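Local atomic coordinates of 1-pyrroline-5-carboxylate dehydrogenase (Thermus thermophilus, PDB entry 1UZB), a protein that probably catalyses the NAD+-dependent oxidation of 1-pyrroline-5-carboxylate, by way of its open semialdehyde form, to glutamate in proline breakdown. Residues Tyr38-Gly43 against Asn234-Val239; Gly44-Thr49 against Val219-His224; Glu81-Ala86 against Gly201-Ala206; Ser99-Lys104 against His224-Pro229. All blocks are in the same frame, centred on the assembly; numbering follows the deposited sequence.

Contact 1: Tyr38-Gly43 against Asn234-Val239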
loop_
_atom_site.group_PDB
_atom_site.type_symbol
_atom_site.label_atom_id
_atom_site.label_comp_id
_atom_site.label_asym_id
_atom_site.label_seq_id
_atom_site.Cartn_x
_atom_site.Cartn_y
_atom_site.Cartn_z
ATOM N N TYR A 38 -10.095 50.608 -3.752
ATOM C CA TYR A 38 -10.263 49.359 -3.014
ATOM C C TYR A 38 -9.885 49.547 -1.546
ATOM O O TYR A 38 -8.763 49.932 -1.231
ATOM C CB TYR A 38 -9.387 48.256 -3.620
ATOM C CG TYR A 38 -9.531 48.081 -5.119
ATOM C CD1 TYR A 38 -8.933 48.977 -6.006
ATOM C CD2 TYR A 38 -10.264 47.020 -5.649
ATOM C CE1 TYR A 38 -9.064 48.820 -7.387
ATOM C CE2 TYR A 38 -10.401 46.855 -7.027
ATOM C CZ TYR A 38 -9.798 47.756 -7.888
ATOM O OH TYR A 38 -9.934 47.587 -9.247
ATOM N N PRO A 39 -10.823 49.277 -0.627
ATOM C CA PRO A 39 -10.534 49.435 0.803
ATOM C C PRO A 39 -9.714 48.275 1.371
ATOM O O PRO A 39 -9.295 47.373 0.641
ATOM C CB PRO A 39 -11.925 49.484 1.437
ATOM C CG PRO A 39 -12.833 49.897 0.301
ATOM C CD PRO A 39 -12.269 49.116 -0.846
ATOM N N LEU A 40 -9.470 48.325 2.676
ATOM C CA LEU A 40 -8.759 47.255 3.365
ATOM C C LEU A 40 -9.823 46.177 3.582
ATOM O O LEU A 40 -11.010 46.436 3.408
ATOM C CB LEU A 40 -8.266 47.725 4.739
ATOM C CG LEU A 40 -7.478 49.035 4.861
ATOM C CD1 LEU A 40 -7.175 49.327 6.330
ATOM C CD2 LEU A 40 -6.191 48.932 4.064
ATOM N N TYR A 41 -9.407 44.972 3.948
ATOM C CA TYR A 41 -10.364 43.910 4.232
ATOM C C TYR A 41 -9.980 43.372 5.603
ATOM O O TYR A 41 -8.934 42.741 5.767
ATOM C CB TYR A 41 -10.299 42.792 3.189
ATOM C CG TYR A 41 -11.411 41.768 3.326
ATOM C CD1 TYR A 41 -12.695 42.026 2.836
ATOM C CD2 TYR A 41 -11.181 40.539 3.949
ATOM C CE1 TYR A 41 -13.720 41.081 2.959
ATOM C CE2 TYR A 41 -12.195 39.595 4.079
ATOM C CZ TYR A 41 -13.458 39.867 3.582
ATOM O OH TYR A 41 -14.452 38.922 3.695
ATOM N N ILE A 42 -10.822 43.648 6.594
ATOM C CA ILE A 42 -10.566 43.227 7.962
ATOM C C ILE A 42 -11.814 42.624 8.582
ATOM O O ILE A 42 -12.900 43.189 8.473
ATOM C CB ILE A 42 -10.138 44.429 8.836
ATOM C CG1 ILE A 42 -8.903 45.102 8.237
ATOM C CG2 ILE A 42 -9.862 43.962 10.259
ATOM C CD1 ILE A 42 -8.525 46.411 8.910
ATOM N N GLY A 43 -11.660 41.480 9.234
ATOM C CA GLY A 43 -12.791 40.844 9.879
ATOM C C GLY A 43 -14.011 40.610 9.008
ATOM O O GLY A 43 -15.142 40.829 9.446
ATOM N N ASN A 234 -7.032 38.621 6.031
ATOM C CA ASN A 234 -7.149 40.070 6.126
ATOM C C ASN A 234 -6.161 40.731 5.169
ATOM O O ASN A 234 -5.026 40.273 5.008
ATOM C CB ASN A 234 -6.902 40.493 7.576
ATOM C CG ASN A 234 -7.804 39.745 8.553
ATOM O OD1 ASN A 234 -8.952 40.130 8.790
ATOM N ND2 ASN A 234 -7.293 38.649 9.101
ATOM N N PHE A 235 -6.615 41.813 4.544
ATOM C CA PHE A 235 -5.867 42.561 3.536
ATOM C C PHE A 235 -5.447 43.937 4.048
ATOM O O PHE A 235 -6.300 44.795 4.290
ATOM C CB PHE A 235 -6.776 42.690 2.308
ATOM C CG PHE A 235 -6.177 43.442 1.155
ATOM C CD1 PHE A 235 -6.807 44.584 0.669
ATOM C CD2 PHE A 235 -5.036 42.982 0.509
ATOM C CE1 PHE A 235 -6.316 45.252 -0.444
ATOM C CE2 PHE A 235 -4.536 43.645 -0.609
ATOM C CZ PHE A 235 -5.180 44.782 -1.086
ATOM N N LEU A 236 -4.138 44.146 4.193
ATOM C CA LEU A 236 -3.609 45.406 4.704
ATOM C C LEU A 236 -2.568 46.122 3.853
ATOM O O LEU A 236 -1.377 46.132 4.185
ATOM C CB LEU A 236 -3.023 45.206 6.106
ATOM C CG LEU A 236 -3.955 44.804 7.251
ATOM C CD1 LEU A 236 -3.183 44.837 8.565
ATOM C CD2 LEU A 236 -5.138 45.759 7.320
ATOM N N PRO A 237 -2.993 46.721 2.733
ATOM C CA PRO A 237 -2.027 47.438 1.896
ATOM C C PRO A 237 -1.478 48.611 2.711
ATOM O O PRO A 237 -2.206 49.213 3.506
ATOM C CB PRO A 237 -2.870 47.892 0.703
ATOM C CG PRO A 237 -4.272 47.979 1.273
ATOM C CD PRO A 237 -4.340 46.748 2.140
ATOM N N GLY A 238 -0.197 48.920 2.529
ATOM C CA GLY A 238 0.410 50.015 3.265
ATOM C C GLY A 238 1.647 50.577 2.591
ATOM O O GLY A 238 2.208 49.962 1.686
ATOM N N VAL A 239 2.071 51.755 3.036
ATOM C CA VAL A 239 3.245 52.412 2.478
ATOM C C VAL A 239 4.389 52.392 3.481
ATOM O O VAL A 239 4.204 52.709 4.653
ATOM C CB VAL A 239 2.940 53.880 2.111
ATOM C CG1 VAL A 239 4.204 54.570 1.611
ATOM C CG2 VAL A 239 1.850 53.934 1.055
#

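Contact 2: Gly44-Thr49 against Val219-His224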
loop_
_atom_site.group_PDB
_atom_site.type_symbol
_atom_site.label_atom_id
_atom_site.label_comp_id
_atom_site.label_asym_id
_atom_site.label_seq_id
_atom_site.Cartn_x
_atom_site.Cartn_y
_atom_site.Cartn_z
ATOM N N GLY A 44 -13.788 40.180 7.771
ATOM C CA GLY A 44 -14.891 39.886 6.875
ATOM C C GLY A 44 -15.579 41.049 6.189
ATOM O O GLY A 44 -16.593 40.853 5.521
ATOM N N GLU A 45 -15.042 42.255 6.341
ATOM C CA GLU A 45 -15.650 43.419 5.706
ATOM C C GLU A 45 -14.618 44.387 5.144
ATOM O O GLU A 45 -13.486 44.460 5.627
ATOM C CB GLU A 45 -16.543 44.160 6.705
ATOM C CG GLU A 45 -15.819 44.623 7.959
ATOM C CD GLU A 45 -16.708 45.433 8.889
ATOM O OE1 GLU A 45 -16.250 45.771 10.001
ATOM O OE2 GLU A 45 -17.859 45.737 8.508
ATOM N N TRP A 46 -15.013 45.123 4.111
ATOM C CA TRP A 46 -14.126 46.107 3.511
ATOM C C TRP A 46 -14.168 47.358 4.381
ATOM O O TRP A 46 -15.242 47.892 4.666
ATOM C CB TRP A 46 -14.571 46.427 2.083
ATOM C CG TRP A 46 -14.441 45.255 1.156
ATOM C CD1 TRP A 46 -15.414 44.353 0.827
ATOM C CD2 TRP A 46 -13.255 44.834 0.471
ATOM N NE1 TRP A 46 -14.905 43.396 -0.020
ATOM C CE2 TRP A 46 -13.584 43.668 -0.254
ATOM C CE3 TRP A 46 -11.944 45.329 0.401
ATOM C CZ2 TRP A 46 -12.648 42.987 -1.041
ATOM C CZ3 TRP A 46 -11.013 44.650 -0.384
ATOM C CH2 TRP A 46 -11.373 43.491 -1.093
ATOM N N VAL A 47 -12.995 47.809 4.812
ATOM C CA VAL A 47 -12.876 48.976 5.677
ATOM C C VAL A 47 -11.996 50.026 5.013
ATOM O O VAL A 47 -10.848 49.751 4.662
ATOM C CB VAL A 47 -12.246 48.585 7.035
ATOM C CG1 VAL A 47 -12.255 49.776 7.981
ATOM C CG2 VAL A 47 -12.998 47.410 7.637
ATOM N N ASP A 48 -12.531 51.231 4.849
ATOM C CA ASP A 48 -11.785 52.308 4.215
ATOM C C ASP A 48 -11.011 53.124 5.245
ATOM O O ASP A 48 -11.234 52.998 6.449
ATOM C CB ASP A 48 -12.742 53.226 3.451
ATOM C CG ASP A 48 -12.122 53.799 2.191
ATOM O OD1 ASP A 48 -10.886 53.709 2.031
ATOM O OD2 ASP A 48 -12.877 54.344 1.360
ATOM N N THR A 49 -10.093 53.953 4.759
ATOM C CA THR A 49 -9.292 54.815 5.620
ATOM C C THR A 49 -9.281 56.213 5.016
ATOM O O THR A 49 -9.674 56.396 3.865
ATOM C CB THR A 49 -7.839 54.308 5.738
ATOM O OG1 THR A 49 -7.232 54.281 4.441
ATOM C CG2 THR A 49 -7.814 52.910 6.335
ATOM N N VAL A 219 -7.833 39.697 -5.470
ATOM C CA VAL A 219 -7.719 38.342 -4.951
ATOM C C VAL A 219 -8.592 38.262 -3.694
ATOM O O VAL A 219 -9.263 37.257 -3.462
ATOM C CB VAL A 219 -6.248 37.984 -4.622
ATOM C CG1 VAL A 219 -6.185 36.678 -3.836
ATOM C CG2 VAL A 219 -5.452 37.852 -5.922
ATOM N N PHE A 220 -8.608 39.323 -2.889
ATOM C CA PHE A 220 -9.442 39.304 -1.695
ATOM C C PHE A 220 -10.929 39.328 -2.014
ATOM O O PHE A 220 -11.739 38.827 -1.233
ATOM C CB PHE A 220 -9.065 40.425 -0.723
ATOM C CG PHE A 220 -8.121 39.968 0.346
ATOM C CD1 PHE A 220 -6.775 39.768 0.060
ATOM C CD2 PHE A 220 -8.595 39.624 1.609
ATOM C CE1 PHE A 220 -5.915 39.225 1.008
ATOM C CE2 PHE A 220 -7.744 39.079 2.567
ATOM C CZ PHE A 220 -6.400 38.878 2.266
ATOM N N GLU A 221 -11.298 39.892 -3.161
ATOM C CA GLU A 221 -12.702 39.881 -3.554
ATOM C C GLU A 221 -13.081 38.411 -3.723
ATOM O O GLU A 221 -14.182 37.996 -3.372
ATOM C CB GLU A 221 -12.915 40.606 -4.883
ATOM C CG GLU A 221 -12.877 42.120 -4.803
ATOM C CD GLU A 221 -13.198 42.762 -6.137
ATOM O OE1 GLU A 221 -12.486 42.473 -7.118
ATOM O OE2 GLU A 221 -14.162 43.552 -6.208
ATOM N N ILE A 222 -12.154 37.624 -4.267
ATOM C CA ILE A 222 -12.390 36.201 -4.464
ATOM C C ILE A 222 -12.502 35.486 -3.114
ATOM O O ILE A 222 -13.402 34.665 -2.914
ATOM C CB ILE A 222 -11.264 35.569 -5.312
ATOM C CG1 ILE A 222 -11.343 36.112 -6.745
ATOM C CG2 ILE A 222 -11.393 34.052 -5.316
ATOM C CD1 ILE A 222 -10.154 35.746 -7.618
ATOM N N PHE A 223 -11.608 35.799 -2.182
ATOM C CA PHE A 223 -11.680 35.167 -0.866
ATOM C C PHE A 223 -13.017 35.487 -0.195
ATOM O O PHE A 223 -13.633 34.623 0.435
ATOM C CB PHE A 223 -10.545 35.643 0.052
ATOM C CG PHE A 223 -9.160 35.217 -0.383
ATOM C CD1 PHE A 223 -8.954 34.070 -1.150
ATOM C CD2 PHE A 223 -8.052 35.950 0.028
ATOM C CE1 PHE A 223 -7.655 33.663 -1.495
ATOM C CE2 PHE A 223 -6.761 35.552 -0.309
ATOM C CZ PHE A 223 -6.561 34.408 -1.071
ATOM N N HIS A 224 -13.462 36.734 -0.334
ATOM C CA HIS A 224 -14.720 37.157 0.264
ATOM C C HIS A 224 -15.888 36.399 -0.349
ATOM O O HIS A 224 -16.738 35.866 0.366
ATOM C CB HIS A 224 -14.929 38.663 0.068
ATOM C CG HIS A 224 -16.220 39.169 0.635
ATOM N ND1 HIS A 224 -16.466 39.239 1.989
ATOM C CD2 HIS A 224 -17.346 39.612 0.025
ATOM C CE1 HIS A 224 -17.686 39.704 2.190
ATOM N NE2 HIS A 224 -18.242 39.938 1.014
#

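Contact 3: Glu81-Ala86 against Gly201-Ala206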
loop_
_atom_site.group_PDB
_atom_site.type_symbol
_atom_site.label_atom_id
_atom_site.label_comp_id
_atom_site.label_asym_id
_atom_site.label_seq_id
_atom_site.Cartn_x
_atom_site.Cartn_y
_atom_site.Cartn_z
ATOM N N GLU A 81 -6.413 41.314 15.962
ATOM C CA GLU A 81 -7.455 40.915 16.899
ATOM C C GLU A 81 -8.479 40.037 16.184
ATOM O O GLU A 81 -8.911 39.010 16.712
ATOM C CB GLU A 81 -8.152 42.146 17.488
ATOM C CG GLU A 81 -7.328 42.902 18.515
ATOM C CD GLU A 81 -7.108 42.098 19.783
ATOM O OE1 GLU A 81 -8.110 41.688 20.406
ATOM O OE2 GLU A 81 -5.937 41.878 20.158
ATOM N N ALA A 82 -8.865 40.443 14.977
ATOM C CA ALA A 82 -9.835 39.682 14.201
ATOM C C ALA A 82 -9.285 38.308 13.828
ATOM O O ALA A 82 -10.009 37.312 13.864
ATOM C CB ALA A 82 -10.217 40.448 12.939
ATOM N N ALA A 83 -8.004 38.260 13.479
ATOM C CA ALA A 83 -7.359 37.012 13.090
ATOM C C ALA A 83 -7.300 36.010 14.239
ATOM O O ALA A 83 -7.504 34.812 14.033
ATOM C CB ALA A 83 -5.960 37.295 12.562
ATOM N N TRP A 84 -7.018 36.485 15.450
ATOM C CA TRP A 84 -6.956 35.572 16.584
ATOM C C TRP A 84 -8.345 35.099 16.978
ATOM O O TRP A 84 -8.531 33.946 17.362
ATOM C CB TRP A 84 -6.266 36.221 17.784
ATOM C CG TRP A 84 -4.776 36.136 17.700
ATOM C CD1 TRP A 84 -3.904 37.162 17.486
ATOM C CD2 TRP A 84 -3.982 34.946 17.790
ATOM N NE1 TRP A 84 -2.616 36.686 17.434
ATOM C CE2 TRP A 84 -2.635 35.329 17.619
ATOM C CE3 TRP A 84 -4.280 33.592 18.002
ATOM C CZ2 TRP A 84 -1.582 34.408 17.650
ATOM C CZ3 TRP A 84 -3.225 32.671 18.035
ATOM C CH2 TRP A 84 -1.894 33.090 17.859
ATOM N N LYS A 85 -9.324 35.991 16.885
ATOM C CA LYS A 85 -10.690 35.618 17.219
ATOM C C LYS A 85 -11.167 34.548 16.236
ATOM O O LYS A 85 -11.815 33.574 16.622
ATOM C CB LYS A 85 -11.602 36.846 17.153
ATOM C CG LYS A 85 -13.030 36.580 17.582
ATOM C CD LYS A 85 -13.857 37.851 17.551
ATOM C CE LYS A 85 -15.276 37.589 18.021
ATOM N NZ LYS A 85 -15.301 37.084 19.422
ATOM N N ALA A 86 -10.829 34.723 14.961
ATOM C CA ALA A 86 -11.223 33.765 13.936
ATOM C C ALA A 86 -10.510 32.427 14.130
ATOM O O ALA A 86 -11.107 31.359 13.959
ATOM C CB ALA A 86 -10.912 34.328 12.553
ATOM N N GLY A 201 -5.572 25.557 8.954
ATOM C CA GLY A 201 -6.117 26.105 10.185
ATOM C C GLY A 201 -5.567 27.389 10.764
ATOM O O GLY A 201 -6.026 27.821 11.819
ATOM N N ASN A 202 -4.584 27.999 10.113
ATOM C CA ASN A 202 -4.035 29.256 10.610
ATOM C C ASN A 202 -4.862 30.402 10.042
ATOM O O ASN A 202 -5.694 30.202 9.151
ATOM C CB ASN A 202 -2.586 29.425 10.146
ATOM C CG ASN A 202 -1.667 28.359 10.693
ATOM O OD1 ASN A 202 -1.256 28.411 11.852
ATOM N ND2 ASN A 202 -1.340 27.378 9.860
ATOM N N THR A 203 -4.646 31.603 10.570
ATOM C CA THR A 203 -5.322 32.787 10.056
ATOM C C THR A 203 -4.204 33.738 9.641
ATOM O O THR A 203 -3.096 33.689 10.190
ATOM C CB THR A 203 -6.273 33.423 11.086
ATOM O OG1 THR A 203 -5.545 33.791 12.260
ATOM C CG2 THR A 203 -7.380 32.437 11.444
ATOM N N VAL A 204 -4.489 34.595 8.667
ATOM C CA VAL A 204 -3.469 35.469 8.116
ATOM C C VAL A 204 -3.819 36.937 7.911
ATOM O O VAL A 204 -4.962 37.290 7.607
ATOM C CB VAL A 204 -3.015 34.891 6.738
ATOM C CG1 VAL A 204 -2.152 35.887 5.976
ATOM C CG2 VAL A 204 -2.268 33.588 6.948
ATOM N N ILE A 205 -2.811 37.782 8.102
ATOM C CA ILE A 205 -2.917 39.212 7.843
ATOM C C ILE A 205 -1.927 39.360 6.686
ATOM O O ILE A 205 -0.736 39.096 6.844
ATOM C CB ILE A 205 -2.447 40.071 9.031
ATOM C CG1 ILE A 205 -3.332 39.802 10.250
ATOM C CG2 ILE A 205 -2.516 41.545 8.654
ATOM C CD1 ILE A 205 -2.909 40.569 11.489
ATOM N N ALA A 206 -2.422 39.756 5.519
ATOM C CA ALA A 206 -1.566 39.881 4.347
ATOM C C ALA A 206 -1.263 41.307 3.932
ATOM O O ALA A 206 -2.169 42.136 3.804
ATOM C CB ALA A 206 -2.189 39.129 3.173
#

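Contact 4: Ser99-Lys104 against His224-Pro229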
loop_
_atom_site.group_PDB
_atom_site.type_symbol
_atom_site.label_atom_id
_atom_site.label_comp_id
_atom_site.label_asym_id
_atom_site.label_seq_id
_atom_site.Cartn_x
_atom_site.Cartn_y
_atom_site.Cartn_z
ATOM N N SER A 99 -10.613 22.489 3.125
ATOM C CA SER A 99 -10.149 22.191 1.775
ATOM C C SER A 99 -11.216 22.508 0.730
ATOM O O SER A 99 -10.899 23.031 -0.340
ATOM C CB SER A 99 -9.700 20.730 1.672
ATOM O OG SER A 99 -8.481 20.544 2.381
ATOM N N ARG A 100 -12.479 22.203 1.023
ATOM C CA ARG A 100 -13.539 22.518 0.071
ATOM C C ARG A 100 -13.629 24.033 -0.116
ATOM O O ARG A 100 -13.925 24.502 -1.210
ATOM C CB ARG A 100 -14.889 21.966 0.539
ATOM C CG ARG A 100 -15.124 20.501 0.190
ATOM C CD ARG A 100 -16.532 20.047 0.589
ATOM N NE ARG A 100 -16.666 19.752 2.015
ATOM C CZ ARG A 100 -16.348 18.585 2.571
ATOM N NH1 ARG A 100 -15.880 17.595 1.823
ATOM N NH2 ARG A 100 -16.490 18.409 3.880
ATOM N N LEU A 101 -13.363 24.798 0.942
ATOM C CA LEU A 101 -13.415 26.252 0.830
ATOM C C LEU A 101 -12.336 26.711 -0.150
ATOM O O LEU A 101 -12.580 27.577 -0.997
ATOM C CB LEU A 101 -13.213 26.909 2.202
ATOM C CG LEU A 101 -14.187 28.057 2.502
ATOM C CD1 LEU A 101 -13.957 28.577 3.913
ATOM C CD2 LEU A 101 -14.012 29.171 1.477
ATOM N N LEU A 102 -11.143 26.133 -0.046
ATOM C CA LEU A 102 -10.074 26.492 -0.975
ATOM C C LEU A 102 -10.483 26.134 -2.401
ATOM O O LEU A 102 -10.310 26.931 -3.323
ATOM C CB LEU A 102 -8.765 25.772 -0.626
ATOM C CG LEU A 102 -7.763 26.581 0.203
ATOM C CD1 LEU A 102 -8.318 26.795 1.601
ATOM C CD2 LEU A 102 -6.419 25.856 0.249
ATOM N N LEU A 103 -11.033 24.937 -2.587
ATOM C CA LEU A 103 -11.448 24.524 -3.920
ATOM C C LEU A 103 -12.473 25.492 -4.507
ATOM O O LEU A 103 -12.460 25.766 -5.706
ATOM C CB LEU A 103 -12.006 23.102 -3.884
ATOM C CG LEU A 103 -10.987 22.013 -3.533
ATOM C CD1 LEU A 103 -11.709 20.686 -3.367
ATOM C CD2 LEU A 103 -9.916 21.921 -4.618
ATOM N N LYS A 104 -13.362 26.011 -3.667
ATOM C CA LYS A 104 -14.345 26.972 -4.140
ATOM C C LYS A 104 -13.616 28.231 -4.611
ATOM O O LYS A 104 -13.919 28.768 -5.675
ATOM C CB LYS A 104 -15.332 27.310 -3.020
ATOM C CG LYS A 104 -16.184 28.538 -3.288
ATOM C CD LYS A 104 -17.010 28.415 -4.559
ATOM C CE LYS A 104 -18.202 27.500 -4.375
ATOM N NZ LYS A 104 -19.132 27.574 -5.548
ATOM N N HIS A 224 -13.462 36.734 -0.334
ATOM C CA HIS A 224 -14.720 37.157 0.264
ATOM C C HIS A 224 -15.888 36.399 -0.349
ATOM O O HIS A 224 -16.738 35.866 0.366
ATOM C CB HIS A 224 -14.929 38.663 0.068
ATOM C CG HIS A 224 -16.220 39.169 0.635
ATOM N ND1 HIS A 224 -16.466 39.239 1.989
ATOM C CD2 HIS A 224 -17.346 39.612 0.025
ATOM C CE1 HIS A 224 -17.686 39.704 2.190
ATOM N NE2 HIS A 224 -18.242 39.938 1.014
ATOM N N GLU A 225 -15.930 36.345 -1.674
ATOM C CA GLU A 225 -17.013 35.645 -2.352
ATOM C C GLU A 225 -17.021 34.155 -2.009
ATOM O O GLU A 225 -18.087 33.551 -1.865
ATOM C CB GLU A 225 -16.906 35.837 -3.867
ATOM C CG GLU A 225 -18.006 35.133 -4.642
ATOM C CD GLU A 225 -18.045 35.525 -6.104
ATOM O OE1 GLU A 225 -18.800 34.887 -6.865
ATOM O OE2 GLU A 225 -17.329 36.472 -6.489
ATOM N N ALA A 226 -15.833 33.569 -1.878
ATOM C CA ALA A 226 -15.711 32.150 -1.545
ATOM C C ALA A 226 -16.342 31.846 -0.192
ATOM O O ALA A 226 -16.848 30.751 0.032
ATOM C CB ALA A 226 -14.244 31.732 -1.541
ATOM N N GLY A 227 -16.281 32.811 0.718
ATOM C CA GLY A 227 -16.890 32.616 2.020
ATOM C C GLY A 227 -15.988 32.335 3.203
ATOM O O GLY A 227 -16.437 31.747 4.186
ATOM N N PHE A 228 -14.720 32.721 3.132
ATOM C CA PHE A 228 -13.840 32.508 4.276
ATOM C C PHE A 228 -14.449 33.261 5.459
ATOM O O PHE A 228 -14.864 34.412 5.323
ATOM C CB PHE A 228 -12.435 33.037 3.989
ATOM C CG PHE A 228 -11.600 32.111 3.150
ATOM C CD1 PHE A 228 -10.951 31.026 3.728
ATOM C CD2 PHE A 228 -11.487 32.304 1.777
ATOM C CE1 PHE A 228 -10.203 30.145 2.952
ATOM C CE2 PHE A 228 -10.740 31.428 0.991
ATOM C CZ PHE A 228 -10.097 30.346 1.580
ATOM N N PRO A 229 -14.533 32.611 6.629
ATOM C CA PRO A 229 -15.106 33.262 7.812
ATOM C C PRO A 229 -14.389 34.562 8.162
ATOM O O PRO A 229 -13.201 34.726 7.883
ATOM C CB PRO A 229 -14.942 32.205 8.899
ATOM C CG PRO A 229 -15.037 30.917 8.128
ATOM C CD PRO A 229 -14.201 31.202 6.907
#

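Contact 1: Tyr38-Gly43 against Asn234-Val239
Tyr41 and Phe235 face each other as an antiparallel hydrogen-bonded pair, a single bridge between the two backbones. Tyr41 N reaches Phe235 O at 3.1 Å, while Phe235 N returns to Tyr41 O at 2.8 Å; both bonds are close to straight. The two CB atoms, Tyr41 CB and Phe235 CB, meet at 3.6 Å beside the bridge.

Packing is tightest on the side of Leu40. Its CG stands beside the backbone N (chi1 -50°), which carries CD2 across to the proline ring, where Leu40 CD2 and Pro237 CD lie 3.4 Å apart, closer than usual for two carbons. The same Pro237 CD rests over one face of the Phe235 ring, near its rim. At the edge of that ring and in its plane is Pro39 O, 3.7 Å from Phe235 CD1; this buried carbonyl has no hydrogen-bonding partner in the model.

Toward the other end of the pairing, where Ile42 and Gly43 are partly exposed, contacts are sparser. The side chains of Ile42 and Leu236 cross at about a right angle, Ile42 CD1 lying 3.8 Å from Leu236 CD2. Beyond it, Asn234 OD1 takes the N-H of Gly43 almost head-on, at 3.1 Å from Gly43 N. The rotation of this amide is fixed by its other end, since Asn234 ND2 donates to Gly231 O and Val204 O.

Such a short antiparallel bridge is how the small N-terminal sheet containing strand 36-42 docks on strand 233-235, an end strand of the Rossmann-type sheet expected to bind the cofactor in an aldehyde dehydrogenase.

Contact 2: Gly44-Thr49 against Val219-His224
A T-shaped aromatic pair, Trp46 against His224, fastens strand 45-47 of the N-terminal sheet to helix 213-226 of the Rossmann-type domain. The five-membered ring of Trp46 turns its edge toward the face of His224, the planes standing at 65° and the centroids 5.6 Å apart, with Trp46 NE1 over the imidazole. Trp46 holds CG beside its backbone N (chi1 -66°), which swings the indole over to the helix. There Trp46 CH2 meets Phe220 CB at 3.9 Å, and Trp46 CZ2 meets Glu221 CG, also at 3.9 Å. Glu221 N lies at the indole edge, in its plane.

The Glu221 carboxylate stands nearly perpendicular to the indole and is engaged by Arg36 and Arg112 in two salt bridges, which should favour its charged form. His224 has a polar partner of its own, Tyr41 OH at its ND1. Gly44 O lies obliquely to the imidazole, 3.7 Å from His224 CE1, a packing contact.

Strand and helix axes come no nearer than 10.6 Å, a gap bridged largely by the tryptophan. Strand 45-47 lies at the margin of its sheet beside strand 36-42, whereas Phe220 continues inward to Phe190 of helix 188-199 and Val233 of strand 233-235.

Contact 3: Glu81-Ala86 against Gly201-Ala206
The hydroxyl of Thr203 is hydrogen-bonded to a carbonyl in the middle of a helix, that of Ala83, and reaches it from above the carbonyl plane. Thr203 OG1 lies 2.8 Å from Ala83 O, yet it stands 56° out of that plane, with a C=O...donor angle of only 110°, well off either lone pair. An oxygen at this position in a helix ordinarily also accepts the N-H four residues on, here that of Phe87, which would explain why the threonine comes in from above. The bond satisfies a buried hydroxyl without breaking the helix.

Thr203 can do this because OG1 sits between its own backbone N and carbonyl carbon (chi1 59°), leaving CG2 to lie along the helix. Thr203 CG2 meets Ala86 CB at 4.2 Å, and Ala83 CB packs against Thr203 OG1 at 3.5 Å. Two residues further along the strand, Ile205 CG1 is 4.3 Å from Ala83 CB, and the isoleucine continues onto Ala79 and Leu80. The small alanine side chains let helix and strand lie close, with axes 7.9 Å apart and running nearly antiparallel.

Gly201, the C-prime residue of a Schellman motif, ends helix 188-199 and turns the chain into this strand. Val204 points the other way, onto Pro197 and Val198 of helix 188-199, and strand 203-207 is thus covered by a helix on either face. It runs parallel to strands 165-180 and 233-235, the layered alpha/beta build of a Rossmann-type nucleotide-binding domain, in which strand 165-180, helix 188-199 and strand 203-207 form a beta-alpha-beta unit.

Contact 4: Ser99-Lys104 against His224-Pro229
Lys104 and Ala226 bring helix 95-111 up to the C-terminal end of helix 213-226, their CA atoms 6.0 Å apart. Just there the second helix stops: Gly227 takes a positive phi of 105° in a Schellman motif, and the chain leaves in an extended course through Phe228 and Pro229. Leu101 thus meets a helix end and the segment that follows it, and Leu102, whose CB points away, turns back to reach only Phe228.

The main contact is a CH-pi interaction. Leu101 CD2 sits 3.9 Å above the centroid of the Phe228 ring, only 5° from the ring normal, and the same methyl lies 3.6 Å from Ala226 O. The other branch, Leu101 CD1, reaches Phe228 CD1 at 3.9 Å and Pro229 CD at 4.0 Å. Leu102 approaches the ring differently, its CD1 in the ring plane at the edge, 4.0 Å from Phe228 CZ. One leucine therefore covers a face and the next borders the rim. Lys104 adds its aliphatic part: with CG anti to N (chi1 166°), Lys104 CG meets Ala226 CB at 4.1 Å. The chain then bends, and NZ is hydrogen-bonded to Phe516 O of a third subunit.

Trp90 flanks Leu101, Phe228 and Pro229, and Arg454 of a second subunit packs on Leu101, placing this apolar cluster beside a subunit interface. It is apolar packing of a neighbouring helix around a Schellman-capped helix C-terminus, at the turn that leads from helix 213-226 to strand 233-235 of the Rossmann-type domain.

In the fold
Contacts 1 and 3 are buried and meet in one sheet, strands 203-207 and 233-235 being neighbours; contact 2 lies at the surface and contact 4 is partly buried, near other subunits. The chemistry follows place. Contact 1 relies on backbone pairing, contact 3 on one hydroxyl bond among small side chains, contact 2 on aromatic rings with charges at the periphery, and contact 4 on apolar and CH-pi packing. Helix 213-226 serves contacts 2 and 4; their shared His224 touches nothing across contact 4, its ring meeting Trp46 in contact 2 and its ND1 bonding to Tyr41 of contact 1. Contacts 1 and 2 together fix the N-terminal sheet to the Rossmann-type domain, whereas contacts 3 and 4 add helices 73-90 and 95-111.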